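Outer membrane protein OMP121 (Bacteroides thetaiotaomicron, PDB 5FQ8) belongs to the TonB-dependent receptor family, binds calcium and probably imports its substrates across the outer membrane through a plugged beta-barrel. Local coordinates at residues Gly281-Asp286 with Tyr370-Tyr375; Asn320-Gly325 with Thr968-Ser973; Tyr375-Glu380 with Ser413-Pro418. All blocks are in the same frame, centred on the assembly; numbering follows the deposited sequence.

Contact 1 (Gly281-Asp286 with Tyr370-Tyr375); sequences GMIPTD and YILNNY. With CA (calcium ion), chain M.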
loop_
_atom_site.group_PDB
_atom_site.type_symbol
_atom_site.label_atom_id
_atom_site.label_comp_id
_atom_site.label_asym_id
_atom_site.label_seq_id
_atom_site.Cartn_x
_atom_site.Cartn_y
_atom_site.Cartn_z
ATOM N N GLY B 281 19.091 19.103 -14.673
ATOM C CA GLY B 281 20.306 19.605 -14.055
ATOM C C GLY B 281 21.544 18.804 -14.399
ATOM O O GLY B 281 21.562 17.967 -15.299
ATOM N N MET B 282 22.598 19.057 -13.634
ATOM C CA MET B 282 23.922 18.600 -14.035
ATOM C C MET B 282 24.193 17.140 -13.725
ATOM O O MET B 282 25.156 16.591 -14.261
ATOM C CB MET B 282 24.978 19.431 -13.346
ATOM C CG MET B 282 24.867 19.329 -11.872
ATOM S SD MET B 282 25.993 20.419 -11.066
ATOM C CE MET B 282 25.420 20.266 -9.404
ATOM N N ILE B 283 23.428 16.514 -12.844
ATOM C CA ILE B 283 23.644 15.084 -12.618
ATOM C C ILE B 283 23.167 14.323 -13.846
ATOM O O ILE B 283 22.091 14.642 -14.377
ATOM C CB ILE B 283 22.911 14.623 -11.366
ATOM C CG1 ILE B 283 23.235 15.527 -10.182
ATOM C CG2 ILE B 283 23.309 13.237 -10.996
ATOM C CD1 ILE B 283 22.367 15.294 -8.991
ATOM N N PRO B 284 23.928 13.340 -14.341
ATOM C CA PRO B 284 23.560 12.654 -15.587
ATOM C C PRO B 284 22.172 12.037 -15.567
ATOM O O PRO B 284 21.598 11.833 -14.498
ATOM C CB PRO B 284 24.637 11.574 -15.708
ATOM C CG PRO B 284 25.762 12.066 -14.956
ATOM C CD PRO B 284 25.222 12.868 -13.829
ATOM N N THR B 285 21.646 11.708 -16.746
ATOM C CA THR B 285 20.257 11.291 -16.957
ATOM C C THR B 285 19.275 12.372 -16.541
ATOM O O THR B 285 19.667 13.494 -16.231
ATOM C CB THR B 285 19.902 10.002 -16.202
ATOM O OG1 THR B 285 19.612 10.317 -14.834
ATOM C CG2 THR B 285 21.030 8.979 -16.266
ATOM N N ASP B 286 17.994 12.022 -16.509
ATOM C CA ASP B 286 16.903 12.962 -16.306
ATOM C C ASP B 286 16.376 12.943 -14.884
ATOM O O ASP B 286 15.208 13.274 -14.660
ATOM C CB ASP B 286 15.767 12.672 -17.294
ATOM C CG ASP B 286 15.115 11.303 -17.073
ATOM O OD1 ASP B 286 15.620 10.300 -17.616
ATOM O OD2 ASP B 286 14.078 11.231 -16.381
ATOM N N TYR B 370 23.662 3.081 -12.744
ATOM C CA TYR B 370 22.531 2.191 -12.529
ATOM C C TYR B 370 21.488 2.859 -11.651
ATOM O O TYR B 370 20.302 2.860 -11.977
ATOM C CB TYR B 370 22.988 0.863 -11.908
ATOM C CG TYR B 370 21.857 -0.136 -11.812
ATOM C CD1 TYR B 370 20.953 -0.095 -10.759
ATOM C CD2 TYR B 370 21.668 -1.091 -12.796
ATOM C CE1 TYR B 370 19.908 -0.972 -10.687
ATOM C CE2 TYR B 370 20.618 -1.980 -12.727
ATOM C CZ TYR B 370 19.747 -1.912 -11.671
ATOM O OH TYR B 370 18.703 -2.787 -11.606
ATOM N N ILE B 371 21.912 3.438 -10.531
ATOM C CA ILE B 371 20.953 4.007 -9.590
ATOM C C ILE B 371 20.135 5.104 -10.252
ATOM O O ILE B 371 18.921 5.201 -10.041
ATOM C CB ILE B 371 21.671 4.523 -8.331
ATOM C CG1 ILE B 371 22.483 3.406 -7.692
ATOM C CG2 ILE B 371 20.676 5.050 -7.352
ATOM C CD1 ILE B 371 23.295 3.848 -6.504
ATOM N N LEU B 372 20.780 5.942 -11.071
ATOM C CA LEU B 372 20.081 7.046 -11.724
ATOM C C LEU B 372 19.166 6.563 -12.837
ATOM O O LEU B 372 18.094 7.135 -13.058
ATOM C CB LEU B 372 21.087 8.047 -12.286
ATOM C CG LEU B 372 21.888 8.934 -11.346
ATOM C CD1 LEU B 372 23.084 9.405 -12.086
ATOM C CD2 LEU B 372 21.062 10.096 -10.901
ATOM N N ASN B 373 19.563 5.510 -13.531
ATOM C CA ASN B 373 18.784 4.963 -14.625
ATOM C C ASN B 373 17.679 4.008 -14.191
ATOM O O ASN B 373 16.826 3.686 -15.014
ATOM C CB ASN B 373 19.711 4.237 -15.588
ATOM C CG ASN B 373 20.204 5.130 -16.681
ATOM O OD1 ASN B 373 19.440 5.885 -17.264
ATOM N ND2 ASN B 373 21.492 5.057 -16.968
ATOM N N ASN B 374 17.665 3.545 -12.937
ATOM C CA ASN B 374 16.749 2.494 -12.538
ATOM C C ASN B 374 15.956 2.764 -11.279
ATOM O O ASN B 374 15.131 1.928 -10.915
ATOM C CB ASN B 374 17.509 1.181 -12.352
ATOM C CG ASN B 374 18.013 0.632 -13.647
ATOM O OD1 ASN B 374 17.278 -0.019 -14.384
ATOM N ND2 ASN B 374 19.268 0.897 -13.949
ATOM N N TYR B 375 16.172 3.872 -10.602
ATOM C CA TYR B 375 15.391 4.207 -9.428
ATOM C C TYR B 375 14.418 5.304 -9.788
ATOM O O TYR B 375 14.506 5.914 -10.851
ATOM C CB TYR B 375 16.298 4.635 -8.277
ATOM C CG TYR B 375 16.960 3.488 -7.568
ATOM C CD1 TYR B 375 17.758 2.595 -8.249
ATOM C CD2 TYR B 375 16.783 3.297 -6.210
ATOM C CE1 TYR B 375 18.352 1.559 -7.610
ATOM C CE2 TYR B 375 17.394 2.277 -5.564
ATOM C CZ TYR B 375 18.169 1.408 -6.270
ATOM O OH TYR B 375 18.772 0.370 -5.629
HETATM CA CA CA M . 20.484 15.682 -15.511
#

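Contact 2 (Asn320-Gly325 with Thr968-Ser973); sequences NFATTG and TANPSS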
loop_
_atom_site.group_PDB
_atom_site.type_symbol
_atom_site.label_atom_id
_atom_site.label_comp_id
_atom_site.label_asym_id
_atom_site.label_seq_id
_atom_site.Cartn_x
_atom_site.Cartn_y
_atom_site.Cartn_z
ATOM N N ASN B 320 11.497 15.562 -10.353
ATOM C CA ASN B 320 12.199 14.295 -10.224
ATOM C C ASN B 320 13.485 14.588 -9.479
ATOM O O ASN B 320 14.109 15.623 -9.708
ATOM C CB ASN B 320 12.524 13.661 -11.570
ATOM C CG ASN B 320 11.301 13.240 -12.334
ATOM O OD1 ASN B 320 10.737 14.021 -13.084
ATOM N ND2 ASN B 320 10.897 11.999 -12.172
ATOM N N PHE B 321 13.885 13.693 -8.596
ATOM C CA PHE B 321 14.973 13.989 -7.681
ATOM C C PHE B 321 15.963 12.845 -7.695
ATOM O O PHE B 321 15.565 11.684 -7.798
ATOM C CB PHE B 321 14.433 14.208 -6.292
ATOM C CG PHE B 321 15.314 15.022 -5.409
ATOM C CD1 PHE B 321 16.489 14.507 -4.925
ATOM C CD2 PHE B 321 14.944 16.294 -5.032
ATOM C CE1 PHE B 321 17.289 15.247 -4.101
ATOM C CE2 PHE B 321 15.739 17.035 -4.212
ATOM C CZ PHE B 321 16.911 16.511 -3.739
ATOM N N ALA B 322 17.250 13.176 -7.631
ATOM C CA ALA B 322 18.288 12.167 -7.457
ATOM C C ALA B 322 18.476 11.997 -5.955
ATOM O O ALA B 322 19.137 12.798 -5.291
ATOM C CB ALA B 322 19.569 12.571 -8.170
ATOM N N THR B 323 17.864 10.943 -5.427
ATOM C CA THR B 323 17.745 10.722 -3.994
ATOM C C THR B 323 19.104 10.672 -3.305
ATOM O O THR B 323 20.064 10.125 -3.844
ATOM C CB THR B 323 16.996 9.412 -3.769
ATOM O OG1 THR B 323 15.861 9.342 -4.637
ATOM C CG2 THR B 323 16.552 9.282 -2.325
ATOM N N THR B 324 19.185 11.248 -2.104
ATOM C CA THR B 324 20.411 11.226 -1.316
ATOM C C THR B 324 20.234 10.327 -0.102
ATOM O O THR B 324 19.112 9.989 0.288
ATOM C CB THR B 324 20.831 12.626 -0.836
ATOM O OG1 THR B 324 19.919 13.099 0.160
ATOM C CG2 THR B 324 20.892 13.625 -1.973
ATOM N N GLY B 325 21.353 9.952 0.493
ATOM C CA GLY B 325 21.319 9.149 1.698
ATOM C C GLY B 325 22.544 8.268 1.827
ATOM O O GLY B 325 23.448 8.281 1.000
ATOM N N THR B 968 25.154 14.285 2.769
ATOM C CA THR B 968 25.530 14.075 1.377
ATOM C C THR B 968 24.436 14.561 0.441
ATOM O O THR B 968 24.045 13.888 -0.508
ATOM C CB THR B 968 25.892 12.625 1.074
ATOM O OG1 THR B 968 24.987 11.747 1.730
ATOM C CG2 THR B 968 27.276 12.342 1.539
ATOM N N ALA B 969 23.941 15.757 0.727
ATOM C CA ALA B 969 23.207 16.514 -0.268
ATOM C C ALA B 969 24.023 16.597 -1.543
ATOM O O ALA B 969 25.249 16.520 -1.521
ATOM C CB ALA B 969 22.905 17.914 0.243
ATOM N N ASN B 970 23.336 16.735 -2.663
ATOM C CA ASN B 970 24.038 16.785 -3.927
ATOM C C ASN B 970 24.878 18.057 -4.022
ATOM O O ASN B 970 24.541 19.075 -3.422
ATOM C CB ASN B 970 23.045 16.732 -5.072
ATOM C CG ASN B 970 22.267 15.459 -5.102
ATOM O OD1 ASN B 970 22.796 14.384 -4.874
ATOM N ND2 ASN B 970 20.987 15.571 -5.388
ATOM N N PRO B 971 25.978 18.021 -4.762
ATOM C CA PRO B 971 26.826 19.209 -4.890
ATOM C C PRO B 971 26.042 20.410 -5.387
ATOM O O PRO B 971 25.134 20.279 -6.203
ATOM C CB PRO B 971 27.873 18.775 -5.914
ATOM C CG PRO B 971 27.889 17.326 -5.866
ATOM C CD PRO B 971 26.516 16.883 -5.514
ATOM N N SER B 972 26.397 21.586 -4.882
ATOM C CA SER B 972 25.772 22.802 -5.368
ATOM C C SER B 972 26.316 23.150 -6.739
ATOM O O SER B 972 27.371 22.678 -7.159
ATOM C CB SER B 972 25.987 23.960 -4.405
ATOM O OG SER B 972 27.277 24.516 -4.541
ATOM N N SER B 973 25.568 23.958 -7.459
ATOM C CA SER B 973 25.916 24.225 -8.840
ATOM C C SER B 973 26.170 25.703 -9.060
ATOM O O SER B 973 25.807 26.559 -8.254
ATOM C CB SER B 973 24.824 23.748 -9.798
ATOM O OG SER B 973 23.645 24.504 -9.629
#

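Contact 3 (Tyr375-Glu380 with Ser413-Pro418); sequences YLNEYE and SDKGKP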
loop_
_atom_site.group_PDB
_atom_site.type_symbol
_atom_site.label_atom_id
_atom_site.label_comp_id
_atom_site.label_asym_id
_atom_site.label_seq_id
_atom_site.Cartn_x
_atom_site.Cartn_y
_atom_site.Cartn_z
ATOM N N TYR B 375 16.172 3.872 -10.602
ATOM C CA TYR B 375 15.391 4.207 -9.428
ATOM C C TYR B 375 14.418 5.304 -9.788
ATOM O O TYR B 375 14.506 5.914 -10.851
ATOM C CB TYR B 375 16.298 4.635 -8.277
ATOM C CG TYR B 375 16.960 3.488 -7.568
ATOM C CD1 TYR B 375 17.758 2.595 -8.249
ATOM C CD2 TYR B 375 16.783 3.297 -6.210
ATOM C CE1 TYR B 375 18.352 1.559 -7.610
ATOM C CE2 TYR B 375 17.394 2.277 -5.564
ATOM C CZ TYR B 375 18.169 1.408 -6.270
ATOM O OH TYR B 375 18.772 0.370 -5.629
ATOM N N LEU B 376 13.470 5.538 -8.900
ATOM C CA LEU B 376 12.389 6.458 -9.198
ATOM C C LEU B 376 12.029 7.246 -7.957
ATOM O O LEU B 376 11.902 6.674 -6.875
ATOM C CB LEU B 376 11.166 5.717 -9.709
ATOM C CG LEU B 376 9.965 6.593 -10.010
ATOM C CD1 LEU B 376 10.036 6.943 -11.450
ATOM C CD2 LEU B 376 8.696 5.863 -9.707
ATOM N N ASN B 377 11.876 8.550 -8.117
ATOM C CA ASN B 377 11.386 9.414 -7.050
ATOM C C ASN B 377 10.789 10.660 -7.702
ATOM O O ASN B 377 11.397 11.725 -7.759
ATOM C CB ASN B 377 12.483 9.777 -6.058
ATOM C CG ASN B 377 11.964 10.575 -4.912
ATOM O OD1 ASN B 377 10.764 10.776 -4.775
ATOM N ND2 ASN B 377 12.858 11.038 -4.073
ATOM N N GLU B 378 9.554 10.532 -8.159
ATOM C CA GLU B 378 8.894 11.563 -8.941
ATOM C C GLU B 378 7.829 12.251 -8.105
ATOM O O GLU B 378 7.314 11.685 -7.147
ATOM C CB GLU B 378 8.279 10.947 -10.192
ATOM C CG GLU B 378 7.759 11.933 -11.205
ATOM C CD GLU B 378 7.143 11.258 -12.391
ATOM O OE1 GLU B 378 7.870 10.551 -13.111
ATOM O OE2 GLU B 378 5.928 11.428 -12.590
ATOM N N TYR B 379 7.539 13.497 -8.441
ATOM C CA TYR B 379 6.469 14.245 -7.798
ATOM C C TYR B 379 5.771 15.069 -8.861
ATOM O O TYR B 379 6.430 15.713 -9.674
ATOM C CB TYR B 379 7.011 15.137 -6.692
ATOM C CG TYR B 379 6.007 15.933 -5.894
ATOM C CD1 TYR B 379 5.394 15.399 -4.781
ATOM C CD2 TYR B 379 5.726 17.245 -6.216
ATOM C CE1 TYR B 379 4.508 16.140 -4.032
ATOM C CE2 TYR B 379 4.842 17.989 -5.476
ATOM C CZ TYR B 379 4.233 17.430 -4.385
ATOM O OH TYR B 379 3.348 18.169 -3.647
ATOM N N GLU B 380 4.452 15.013 -8.872
ATOM C CA GLU B 380 3.626 15.843 -9.732
ATOM C C GLU B 380 2.600 16.545 -8.865
ATOM O O GLU B 380 2.021 15.935 -7.969
ATOM C CB GLU B 380 2.940 15.025 -10.816
ATOM C CG GLU B 380 2.066 15.877 -11.704
ATOM C CD GLU B 380 1.342 15.124 -12.782
ATOM O OE1 GLU B 380 1.996 14.575 -13.681
ATOM O OE2 GLU B 380 0.106 15.103 -12.733
ATOM N N SER B 413 3.167 11.674 -5.084
ATOM C CA SER B 413 4.523 11.148 -5.107
ATOM C C SER B 413 4.550 9.733 -5.657
ATOM O O SER B 413 3.597 8.981 -5.502
ATOM C CB SER B 413 5.107 11.156 -3.702
ATOM O OG SER B 413 4.720 12.317 -2.997
ATOM N N ASP B 414 5.649 9.369 -6.300
ATOM C CA ASP B 414 5.825 8.002 -6.791
ATOM C C ASP B 414 7.299 7.625 -6.681
ATOM O O ASP B 414 8.115 8.094 -7.476
ATOM C CB ASP B 414 5.338 7.859 -8.237
ATOM C CG ASP B 414 3.827 7.923 -8.367
ATOM O OD1 ASP B 414 3.160 6.876 -8.254
ATOM O OD2 ASP B 414 3.312 9.031 -8.602
ATOM N N LYS B 415 7.643 6.762 -5.727
ATOM C CA LYS B 415 9.021 6.326 -5.533
ATOM C C LYS B 415 9.115 4.820 -5.709
ATOM O O LYS B 415 8.210 4.091 -5.309
ATOM C CB LYS B 415 9.560 6.717 -4.157
ATOM C CG LYS B 415 8.851 7.858 -3.504
ATOM C CD LYS B 415 9.317 8.037 -2.094
ATOM C CE LYS B 415 8.368 8.927 -1.308
ATOM N NZ LYS B 415 8.269 10.316 -1.850
ATOM N N GLY B 416 10.211 4.359 -6.309
ATOM C CA GLY B 416 10.413 2.936 -6.501
ATOM C C GLY B 416 11.870 2.584 -6.675
ATOM O O GLY B 416 12.670 3.401 -7.130
ATOM N N LYS B 417 12.208 1.351 -6.325
ATOM C CA LYS B 417 13.543 0.807 -6.487
ATOM C C LYS B 417 13.443 -0.673 -6.816
ATOM O O LYS B 417 12.528 -1.351 -6.339
ATOM C CB LYS B 417 14.383 1.009 -5.225
ATOM C CG LYS B 417 13.841 0.425 -3.955
ATOM C CD LYS B 417 14.541 1.063 -2.784
ATOM C CE LYS B 417 14.387 0.266 -1.514
ATOM N NZ LYS B 417 15.116 -1.033 -1.591
ATOM N N PRO B 418 14.374 -1.205 -7.604
ATOM C CA PRO B 418 14.213 -2.559 -8.132
ATOM C C PRO B 418 14.452 -3.626 -7.084
ATOM O O PRO B 418 15.021 -3.397 -6.018
ATOM C CB PRO B 418 15.279 -2.647 -9.227
ATOM C CG PRO B 418 15.808 -1.293 -9.400
ATOM C CD PRO B 418 15.597 -0.580 -8.115
#

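Contact 1 (Gly281-Asp286 with Tyr370-Tyr375)
The backbone of Gly281-Asp286 has no regular structure; it bends round a calcium ion and lies beside the helical part of Tyr370-Tyr375. The closest CA pair is Thr285 with Leu372, 6.7 Å apart, and no hydrogen bond crosses between the segments; the contact is made by packing. Alternate carbonyls of the bend turn inward to the metal: Gly281 O at 2.5 Å, Ile283 O at 2.2 Å and Thr285 O at 2.4 Å, with Asp280 and Asp288 adding one carboxylate oxygen each. With these carbonyls turned to the metal, Ile283, Pro284 and Thr285 are the residues whose side chains meet the helix.

Leu372 carries the contact. Its CG is anti to the carbonyl carbon (chi1 -71°), and its two methyls straddle Ile283 CG2, Leu372 CD2 lying 3.9 Å from Ile283 CG2; the two side chains cross at about a right angle. Leu372 CD1 also lies 3.7 Å from Pro284 O. That carbonyl already accepts a hydrogen bond from Thr285 OG1, received in its plane on a lone pair, and the same hydroxyl has a weak bond with Ala287 N. Thr285 therefore has its polar branch committed to its own loop, although OG1 also brushes Leu372 CB. Its methyl, CG2, sits 3.6 Å from Asn373 OD1, an oblique crossing without a bond. Met330 of helix 330-335 packs on both Ile283 and Leu372, extending the apolar contact.

The geometry is that of a calcium-bound turn between consecutive barrel strands, 268-280 and 289-303, whose Ile283 and Thr285 side chains, the latter with its methyl, dock on a short helix leading into a later strand.

Contact 2 (Asn320-Gly325 with Thr968-Ser973)
In the plugged beta-barrel of this TonB-dependent receptor, two loops attached to barrel strands make a buried contact beside residues of the plug sequence: Asn320-Gly325, following strand 306-320, and Thr968-Ser973, leading into strand 973-983. Three residues, Asn970, Thr324 and Thr968, account for most of the buried surface, and the nearest CA atoms, of Thr324 and Ala969, are 6.1 Å apart.

Asn970 reaches across with CG anti to the carbonyl carbon (chi1 -63°), which sends its amide toward the other loop. There ND2 donates a nearly straight but weak hydrogen bond to Ala322 O, 3.3 Å long with 174° at the hydrogen. Its stronger partner is Asp79 OD1, so this one nitrogen joins the two loops to a residue in the plug sequence. The amide's other end, OD1, lies 3.6 Å from Thr324 CG2. An alanine in place of Asn970 would remove the amide and would probably loosen the link between the loops and Asp79 as well as the packing on the Thr324 methyl.

Thr324 meets the second segment with its carbon branch: CG2 is anti to the carbonyl carbon and touches both Asn970 OD1 and Thr968 O, the latter at 3.5 Å, while OG1 takes the crowded position between N and C and forms a weak hydrogen bond with Gly123 O. Thr968, in a left-handed backbone conformation, contributes chiefly this carbonyl; its OG1 lies 3.9 Å from Gly325 O, packing rather than bonding. Met330 and Leu331 of helix 330-335 pack against Asn970.

Beside the amide, Phe321 and Asn970 run past each other in opposite directions with ring and amide planes 33° apart, and Phe321 CE1 stands 3.9 Å from Asn970 ND2.

Contact 3 (Tyr375-Glu380 with Ser413-Pro418)
The ring of Tyr375 lies alongside Lys417 and across Pro418 at about a right angle. Pro418 CD sits over one ring face, 3.8 Å from the Tyr375 ring centroid and 22° off its normal, a CH-pi contact, while Lys417 lies over the same face, offset toward the rim, its CB 3.3 Å from Tyr375 CE2. The strand parts of Tyr375-Glu380 and Ser413-Pro418 run antiparallel (176°) within one hairpin. Leu376 and Gly416 exchange two hydrogen bonds, as do Glu378 and Asp414; Glu378 N reaches Asp414 O at 2.9 Å.

On one face Asn377, with CG anti to the backbone N, lies side by side with Lys415, its OD1 3.7 Å from Lys415 CG. Tyr379, on the same face, turns its ring edge to Ser413 OG, which lies 3.6 Å from Tyr379 CD1. On the other face Leu376 CD2 packs against Asp414 CB at 4.2 Å.

No salt bridge crosses between the segments. Glu378 OE2 and Asp414 OD2 are 5.3 Å apart, which might raise their pKa somewhat, though Asn320 (weakly) and Gln412 bond to these carboxylates. Tyr124 takes Lys415 and Glu443 Lys417, so backbone bonding and apolar packing hold the hairpin here.

The three contacts cluster near one another, with centres about 11 Å (contacts 1 and 2), 12 Å (contacts 1 and 3) and 15 Å (contacts 2 and 3) apart. Contact 1 closes before contact 3 opens, and Tyr375 belongs to both, where helix 368-374 passes into strand 376-394. Contact 3 is nested within the long loop closed by contact 2, whereas contacts 1 and 2 interleave along the chain. Met282 CE of contact 1 packs against Pro971 O, and Phe321 N of contact 2 probably bonds to Asn377 O of contact 3. The calcium turn, early barrel strands and last strand 973-983 are thus joined where plug residues also reach them.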